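PDB 4HTL: beta-glucoside kinase, which catalyses the ATP-dependent phosphorylation of cellobiose to cellobiose-6'-phosphate and may also regulate transcription of the cellobiose-PTS operon. Local coordinates for residues G12-V20 / L29-G37; C109-L117 / A280-L290. All coordinates share one frame; numbering follows the deposited sequence.

Interaction 1. Residues G12-V20 / L29-G37; sequences GGTALKMGV and LTKSAEISG
Met-18 and Ala-33 meet on one face of an antiparallel beta hairpin, strands 15-21 and 27-34, which forms one edge of the five-stranded sheet of an actin-like ATPase (ROK) domain, with strand 27-34 outermost. The Met-18 chain leaves with CG anti to the carbonyl carbon (chi1 -42°), runs extended through chi2 and bends at chi3, which lays CE over the neighbouring strand, 3.7 Å from Ala-33 CB. Ala-33, with only a methyl group, lets the end of the Met-18 chain (selenomethionine in this crystal) lie close over its strand. Leu-16 and Val-20 point to the same face. In the conformer given, Ile-35 CG1 lies 4.0 Å from Leu-16 CB, and Val-20 and Leu-29 touch through their CB atoms. Helix 40-52 lies on this apolar side, with Phe-50 against Met-18 and Leu-29. Lys-31 starts on that face too, but its extended chain leads outward to a salt bridge with Glu-53.

The face of Ala-15, Lys-17, Thr-30, Ser-32 and Glu-34 is more polar. The Glu-34 chain folds back at chi2 (-70°), bringing its carboxylate toward the start of the partner strand, where OE2 lies 4.0 Å from Ala-15 CB. Gly-19 faces Thr-30 in a non-hydrogen-bonded pair, and Gly-19 CA lies only 3.0 Å from Leu-29 O, a tight place for any side chain. Lys-17 NZ donates a hydrogen bond to Asn-278 O.

Backbone bonds fix the pairing. Leu-16 and Ala-33 exchange two hydrogen bonds, whereas the bond from Met-18 N to Lys-31 O is weak. At the loop end, one water donates to Gly-13 O and Ile-35 O, joining the probable ATP-binding turn to the loop just after strand 27-34, while Ile-35 N donates to Thr-14 O over 3.0 Å.

Interaction 2. Residues C109-L117 / A280-L290; sequences CALLAEKWL and AGLLGAVYHFL
Trp-116 and Tyr-287 make the aromatic part of this contact. Both side chains leave their helices with CG anti to the backbone N (Trp-116 chi1 -175°), and they slide past each other in opposite directions. Tyr-287 CD1 lies over one face of the indole, offset toward its rim and 3.3 Å from Trp-116 CG, while Leu-117 CG lies over the opposite face. The ring planes are inclined at 44°. At the indole edge, near its plane, Leu-283 O approaches Trp-116 CZ3 to 3.3 Å. Large and flat, the indole enters the other helix as a knob into a hole formed by Leu-283, Val-286, Tyr-287 and Leu-290.

Close backbone approach depends on small residues. Segments 109-117 and 280-290 cross at 78°, with axes 6.8 Å apart at closest approach. Gly-284 makes this possible: its CA sits 3.2 Å from Cys-109 O in a CA-H...O contact, where a CB would collide with that oxygen. Ala-113 and Ala-280 meet nearby, CB to CB at 3.8 Å, and Ala-110 CB also reaches Ala-280 CB. In this actin-like ATPase fold the crossing packs the C-terminal helix, which also lies on strands 6-11, 59-64 and 101-105, against helix 106-117. Cys-109 SG, small enough to lie against the backbone of helix 280-293, comes 3.6 Å from Ala-285 CA.

Leucines supply further apolar contacts. Leu-112 crosses Tyr-287 at about a right angle; Leu-112 CB and Leu-112 CD2 both meet Tyr-287 CD2, and the other branch, Leu-112 CD1, reaches His-288 CB. Leu-117 CD1 packs on Leu-283 CD2 at 3.9 Å.

Interactions 1 and 2 belong to the same ROK-family domain, with centres about 17 Å apart, and they touch directly. Leu-282, whose side chain sets out away from helix 106-117, sends CD2 to the hairpin, 3.6 Å from Lys-17 O and 4.1 Å from Met-18 CA. Helix 280-293 thus contacts helix 106-117 and the sheet together. Both interactions also border the probable ATP site: segment 12-20 contributes Gly-12, Gly-13 and Thr-14, while Gly-281 in interaction 2, which has no side chain, lies within about 4 Å of the side chain of Asp-10, another residue of that site. Asp-10 also touches both Lys-17 and Leu-282, placing it between the two contacts.

Interaction 1. Residues G12-V20 / L29-G37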
# COMPACT_ATOMS: atom_id res chain seq x y z
N GLY A 12 17.79 -10.86 -14.51
CA GLY A 12 18.34 -10.13 -13.36
C GLY A 12 19.06 -8.86 -13.76
O GLY A 12 19.07 -8.47 -14.94
N GLY A 13 19.64 -8.20 -12.76
CA GLY A 13 20.40 -6.96 -12.99
C GLY A 13 21.71 -7.21 -13.70
O GLY A 13 22.12 -6.42 -14.53
N THR A 14 22.37 -8.32 -13.38
CA THR A 14 23.66 -8.63 -14.00
C THR A 14 23.78 -10.03 -14.61
O THR A 14 24.78 -10.31 -15.29
CB THR A 14 24.81 -8.44 -13.00
OG1 THR A 14 24.65 -9.36 -11.91
CG2 THR A 14 24.85 -7.00 -12.48
N ALA A 15 22.81 -10.90 -14.35
CA ALA A 15 22.83 -12.24 -14.90
C ALA A 15 21.44 -12.61 -15.41
O ALA A 15 20.42 -12.10 -14.93
CB ALA A 15 23.27 -13.25 -13.86
N LEU A 16 21.42 -13.48 -16.39
CA LEU A 16 20.21 -14.10 -16.88
C LEU A 16 20.27 -15.53 -16.40
O LEU A 16 21.22 -16.25 -16.73
CB LEU A 16 20.14 -14.09 -18.41
CG LEU A 16 18.98 -14.86 -19.07
CD1 LEU A 16 17.60 -14.25 -18.75
CD2 LEU A 16 19.17 -14.96 -20.57
N LYS A 17 19.31 -15.91 -15.54
CA LYS A 17 19.22 -17.29 -15.11
C LYS A 17 18.21 -18.04 -15.97
O LYS A 17 17.19 -17.48 -16.38
CB LYS A 17 18.80 -17.33 -13.65
CG LYS A 17 19.83 -16.74 -12.68
CD LYS A 17 19.24 -16.69 -11.27
CE LYS A 17 20.25 -16.23 -10.22
NZ LYS A 17 19.58 -15.74 -8.99
N MSE A 18 18.49 -19.31 -16.24
CA MSE A 18 17.69 -20.11 -17.14
C MSE A 18 17.59 -21.51 -16.54
O MSE A 18 18.55 -22.00 -15.91
CB MSE A 18 18.33 -20.15 -18.54
CG MSE A 18 18.88 -18.84 -19.02
SE MSE A 18 19.87 -18.97 -20.71
CE MSE A 18 21.39 -18.06 -20.10
N GLY A 19 16.46 -22.18 -16.75
CA GLY A 19 16.31 -23.54 -16.29
C GLY A 19 15.25 -24.28 -17.04
O GLY A 19 14.42 -23.69 -17.75
N VAL A 20 15.30 -25.61 -16.92
CA VAL A 20 14.20 -26.46 -17.36
C VAL A 20 13.58 -26.96 -16.06
O VAL A 20 14.28 -27.50 -15.18
CB VAL A 20 14.68 -27.62 -18.24
CG1 VAL A 20 13.51 -28.60 -18.53
CG2 VAL A 20 15.34 -27.09 -19.52
N LEU A 29 17.65 -28.76 -15.04
CA LEU A 29 18.80 -28.21 -15.75
C LEU A 29 18.83 -26.71 -15.51
O LEU A 29 17.78 -26.07 -15.46
CB LEU A 29 18.74 -28.52 -17.27
CG LEU A 29 19.95 -28.11 -18.13
CD1 LEU A 29 20.34 -29.23 -19.10
CD2 LEU A 29 19.73 -26.80 -18.88
N THR A 30 20.02 -26.15 -15.32
CA THR A 30 20.19 -24.69 -15.24
C THR A 30 21.31 -24.20 -16.19
O THR A 30 22.17 -24.97 -16.63
CB THR A 30 20.56 -24.22 -13.85
OG1 THR A 30 21.79 -24.82 -13.47
CG2 THR A 30 19.48 -24.57 -12.82
N LYS A 31 21.28 -22.90 -16.46
CA LYS A 31 22.31 -22.20 -17.20
C LYS A 31 22.22 -20.73 -16.82
O LYS A 31 21.13 -20.20 -16.63
CB LYS A 31 22.08 -22.37 -18.71
CG LYS A 31 23.25 -21.91 -19.58
CD LYS A 31 22.89 -21.99 -21.05
CE LYS A 31 24.04 -21.55 -21.95
NZ LYS A 31 23.62 -21.55 -23.38
N SER A 32 23.36 -20.07 -16.69
CA SER A 32 23.42 -18.65 -16.36
C SER A 32 24.35 -17.94 -17.36
O SER A 32 25.28 -18.56 -17.90
CB SER A 32 23.93 -18.51 -14.92
OG SER A 32 24.18 -17.17 -14.57
N ALA A 33 24.08 -16.67 -17.62
CA ALA A 33 24.91 -15.82 -18.47
C ALA A 33 25.00 -14.43 -17.85
O ALA A 33 23.99 -13.85 -17.48
CB ALA A 33 24.30 -15.72 -19.85
N GLU A 34 26.22 -13.91 -17.74
CA GLU A 34 26.42 -12.50 -17.42
C GLU A 34 25.89 -11.65 -18.57
O GLU A 34 26.18 -11.92 -19.74
CB GLU A 34 27.90 -12.19 -17.16
CG GLU A 34 28.44 -12.77 -15.85
CD GLU A 34 27.88 -12.07 -14.61
OE1 GLU A 34 28.06 -10.83 -14.49
OE2 GLU A 34 27.27 -12.75 -13.75
N ILE A 35 25.08 -10.64 -18.25
CA ILE A 35 24.54 -9.74 -19.27
C ILE A 35 25.11 -8.34 -19.09
O ILE A 35 25.07 -7.78 -18.00
CB ILE A 35 23.01 -9.63 -19.22
CG1 ILE A 35 22.37 -10.99 -19.51
CG2 ILE A 35 22.54 -8.60 -20.25
CD1 ILE A 35 22.52 -11.45 -20.94
N SER A 36 25.63 -7.80 -20.20
CA SER A 36 26.30 -6.51 -20.19
C SER A 36 25.34 -5.33 -20.38
O SER A 36 24.57 -5.29 -21.34
CB SER A 36 27.38 -6.50 -21.28
OG SER A 36 28.34 -5.49 -21.03
N GLY A 37 25.39 -4.37 -19.45
CA GLY A 37 24.64 -3.11 -19.56
C GLY A 37 23.15 -3.24 -19.84
O GLY A 37 22.56 -2.38 -20.52
O HOH W 1 23.38 -5.58 -17.22

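Interaction 2. Residues C109-L117 / A280-L290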
# COMPACT_ATOMS: atom_id res chain seq x y z
N CYS A 109 7.22 -12.46 -9.46
CA CYS A 109 7.60 -13.87 -9.56
C CYS A 109 8.26 -14.36 -8.25
O CYS A 109 7.93 -15.42 -7.75
CB CYS A 109 8.54 -14.10 -10.75
SG CYS A 109 7.70 -14.08 -12.33
N ALA A 110 9.11 -13.56 -7.65
CA ALA A 110 9.76 -13.98 -6.42
C ALA A 110 8.73 -14.11 -5.32
O ALA A 110 8.84 -15.02 -4.49
CB ALA A 110 10.88 -13.02 -5.99
N LEU A 111 7.71 -13.26 -5.32
CA LEU A 111 6.65 -13.42 -4.33
C LEU A 111 5.89 -14.74 -4.59
O LEU A 111 5.56 -15.45 -3.67
CB LEU A 111 5.70 -12.25 -4.36
CG LEU A 111 4.58 -12.29 -3.30
CD1 LEU A 111 4.19 -10.88 -2.86
CD2 LEU A 111 3.35 -13.04 -3.86
N LEU A 112 5.59 -15.00 -5.85
CA LEU A 112 4.88 -16.22 -6.21
C LEU A 112 5.65 -17.48 -5.80
O LEU A 112 5.02 -18.45 -5.40
CB LEU A 112 4.53 -16.22 -7.70
CG LEU A 112 3.46 -15.21 -8.17
CD1 LEU A 112 3.35 -15.22 -9.70
CD2 LEU A 112 2.10 -15.33 -7.48
N ALA A 113 6.98 -17.44 -5.87
CA ALA A 113 7.79 -18.54 -5.37
C ALA A 113 7.55 -18.74 -3.86
O ALA A 113 7.40 -19.89 -3.36
CB ALA A 113 9.27 -18.37 -5.70
N GLU A 114 7.50 -17.63 -3.14
CA GLU A 114 7.21 -17.66 -1.70
C GLU A 114 5.83 -18.29 -1.39
O GLU A 114 5.69 -19.10 -0.44
CB GLU A 114 7.36 -16.25 -1.08
CG GLU A 114 7.76 -16.27 0.40
CD GLU A 114 9.13 -16.84 0.62
OE1 GLU A 114 9.26 -17.90 1.27
OE2 GLU A 114 10.06 -16.21 0.12
N LYS A 115 4.83 -17.90 -2.18
CA LYS A 115 3.45 -18.41 -2.08
C LYS A 115 3.40 -19.93 -2.42
O LYS A 115 2.71 -20.72 -1.77
CB LYS A 115 2.50 -17.64 -3.00
CG LYS A 115 1.09 -18.22 -3.08
CD LYS A 115 0.42 -18.17 -1.69
CE LYS A 115 -1.05 -18.56 -1.62
NZ LYS A 115 -1.53 -18.53 -0.18
N TRP A 116 4.12 -20.32 -3.47
CA TRP A 116 4.04 -21.71 -3.99
C TRP A 116 4.77 -22.69 -3.13
O TRP A 116 4.22 -23.70 -2.67
CB TRP A 116 4.62 -21.70 -5.41
CG TRP A 116 4.52 -23.00 -6.15
CD1 TRP A 116 3.69 -24.10 -5.87
CD2 TRP A 116 5.28 -23.40 -7.32
NE1 TRP A 116 3.91 -25.13 -6.77
CE2 TRP A 116 4.84 -24.76 -7.67
CE3 TRP A 116 6.27 -22.79 -8.07
CZ2 TRP A 116 5.38 -25.44 -8.73
CZ3 TRP A 116 6.80 -23.49 -9.15
CH2 TRP A 116 6.35 -24.77 -9.49
N LEU A 117 6.04 -22.38 -2.87
CA LEU A 117 6.99 -23.31 -2.29
C LEU A 117 7.65 -22.84 -1.01
O LEU A 117 8.38 -23.60 -0.36
CB LEU A 117 8.10 -23.60 -3.32
CG LEU A 117 7.60 -24.23 -4.62
CD1 LEU A 117 8.78 -24.32 -5.63
CD2 LEU A 117 6.91 -25.60 -4.43
N ALA A 280 14.11 -18.20 -6.89
CA ALA A 280 12.75 -17.63 -6.78
C ALA A 280 12.15 -17.08 -8.07
O ALA A 280 10.96 -17.33 -8.35
CB ALA A 280 12.63 -16.62 -5.64
N GLY A 281 12.93 -16.32 -8.84
CA GLY A 281 12.43 -15.79 -10.11
C GLY A 281 11.99 -16.91 -11.05
O GLY A 281 10.92 -16.83 -11.61
N LEU A 282 12.84 -17.93 -11.24
CA LEU A 282 12.51 -19.04 -12.10
C LEU A 282 11.27 -19.75 -11.63
O LEU A 282 10.35 -20.05 -12.43
CB LEU A 282 13.67 -20.06 -12.17
CG LEU A 282 14.99 -19.58 -12.76
CD1 LEU A 282 16.08 -20.63 -12.51
CD2 LEU A 282 14.84 -19.23 -14.25
N LEU A 283 11.23 -20.03 -10.34
CA LEU A 283 10.12 -20.80 -9.78
C LEU A 283 8.81 -20.01 -9.84
O LEU A 283 7.75 -20.56 -10.23
CB LEU A 283 10.46 -21.23 -8.36
CG LEU A 283 11.59 -22.22 -8.17
CD1 LEU A 283 12.06 -22.22 -6.70
CD2 LEU A 283 11.17 -23.61 -8.65
N GLY A 284 8.87 -18.73 -9.56
CA GLY A 284 7.64 -17.93 -9.65
C GLY A 284 7.13 -17.74 -11.05
O GLY A 284 5.91 -17.71 -11.30
N ALA A 285 8.07 -17.64 -12.00
CA ALA A 285 7.70 -17.54 -13.42
C ALA A 285 6.91 -18.79 -13.78
O ALA A 285 5.88 -18.73 -14.44
CB ALA A 285 8.94 -17.38 -14.29
N VAL A 286 7.42 -19.94 -13.34
CA VAL A 286 6.74 -21.21 -13.56
C VAL A 286 5.35 -21.26 -12.94
O VAL A 286 4.39 -21.68 -13.59
CB VAL A 286 7.63 -22.42 -13.21
CG1 VAL A 286 6.84 -23.76 -13.23
CG2 VAL A 286 8.81 -22.44 -14.19
N TYR A 287 5.25 -20.86 -11.68
CA TYR A 287 3.95 -20.77 -11.06
C TYR A 287 2.96 -19.96 -11.87
O TYR A 287 1.82 -20.41 -12.12
CB TYR A 287 4.07 -20.23 -9.65
CG TYR A 287 2.80 -20.23 -8.86
CD1 TYR A 287 2.43 -21.33 -8.09
CD2 TYR A 287 2.03 -19.09 -8.79
CE1 TYR A 287 1.30 -21.31 -7.32
CE2 TYR A 287 0.89 -19.06 -8.00
CZ TYR A 287 0.54 -20.19 -7.28
OH TYR A 287 -0.58 -20.19 -6.47
N HIS A 288 3.37 -18.77 -12.31
CA HIS A 288 2.50 -17.95 -13.17
C HIS A 288 2.11 -18.68 -14.43
O HIS A 288 0.94 -18.69 -14.79
CB HIS A 288 3.19 -16.61 -13.48
CG HIS A 288 2.45 -15.77 -14.46
ND1 HIS A 288 1.21 -15.32 -14.23
CD2 HIS A 288 2.79 -15.35 -15.74
CE1 HIS A 288 0.79 -14.61 -15.30
NE2 HIS A 288 1.75 -14.65 -16.23
N PHE A 289 3.07 -19.31 -15.10
CA PHE A 289 2.80 -20.08 -16.32
C PHE A 289 1.77 -21.16 -16.05
O PHE A 289 0.82 -21.32 -16.83
CB PHE A 289 4.11 -20.74 -16.83
CG PHE A 289 3.90 -21.65 -18.01
CD1 PHE A 289 4.09 -21.21 -19.29
CD2 PHE A 289 3.52 -22.97 -17.81
CE1 PHE A 289 3.90 -22.05 -20.37
CE2 PHE A 289 3.32 -23.82 -18.87
CZ PHE A 289 3.51 -23.35 -20.16
N LEU A 290 1.94 -21.89 -14.94
CA LEU A 290 1.01 -22.98 -14.57
C LEU A 290 -0.43 -22.48 -14.31
O LEU A 290 -1.41 -23.14 -14.66
CB LEU A 290 1.54 -23.77 -13.38
CG LEU A 290 2.78 -24.64 -13.63
CD1 LEU A 290 3.32 -25.20 -12.32
CD2 LEU A 290 2.54 -25.78 -14.62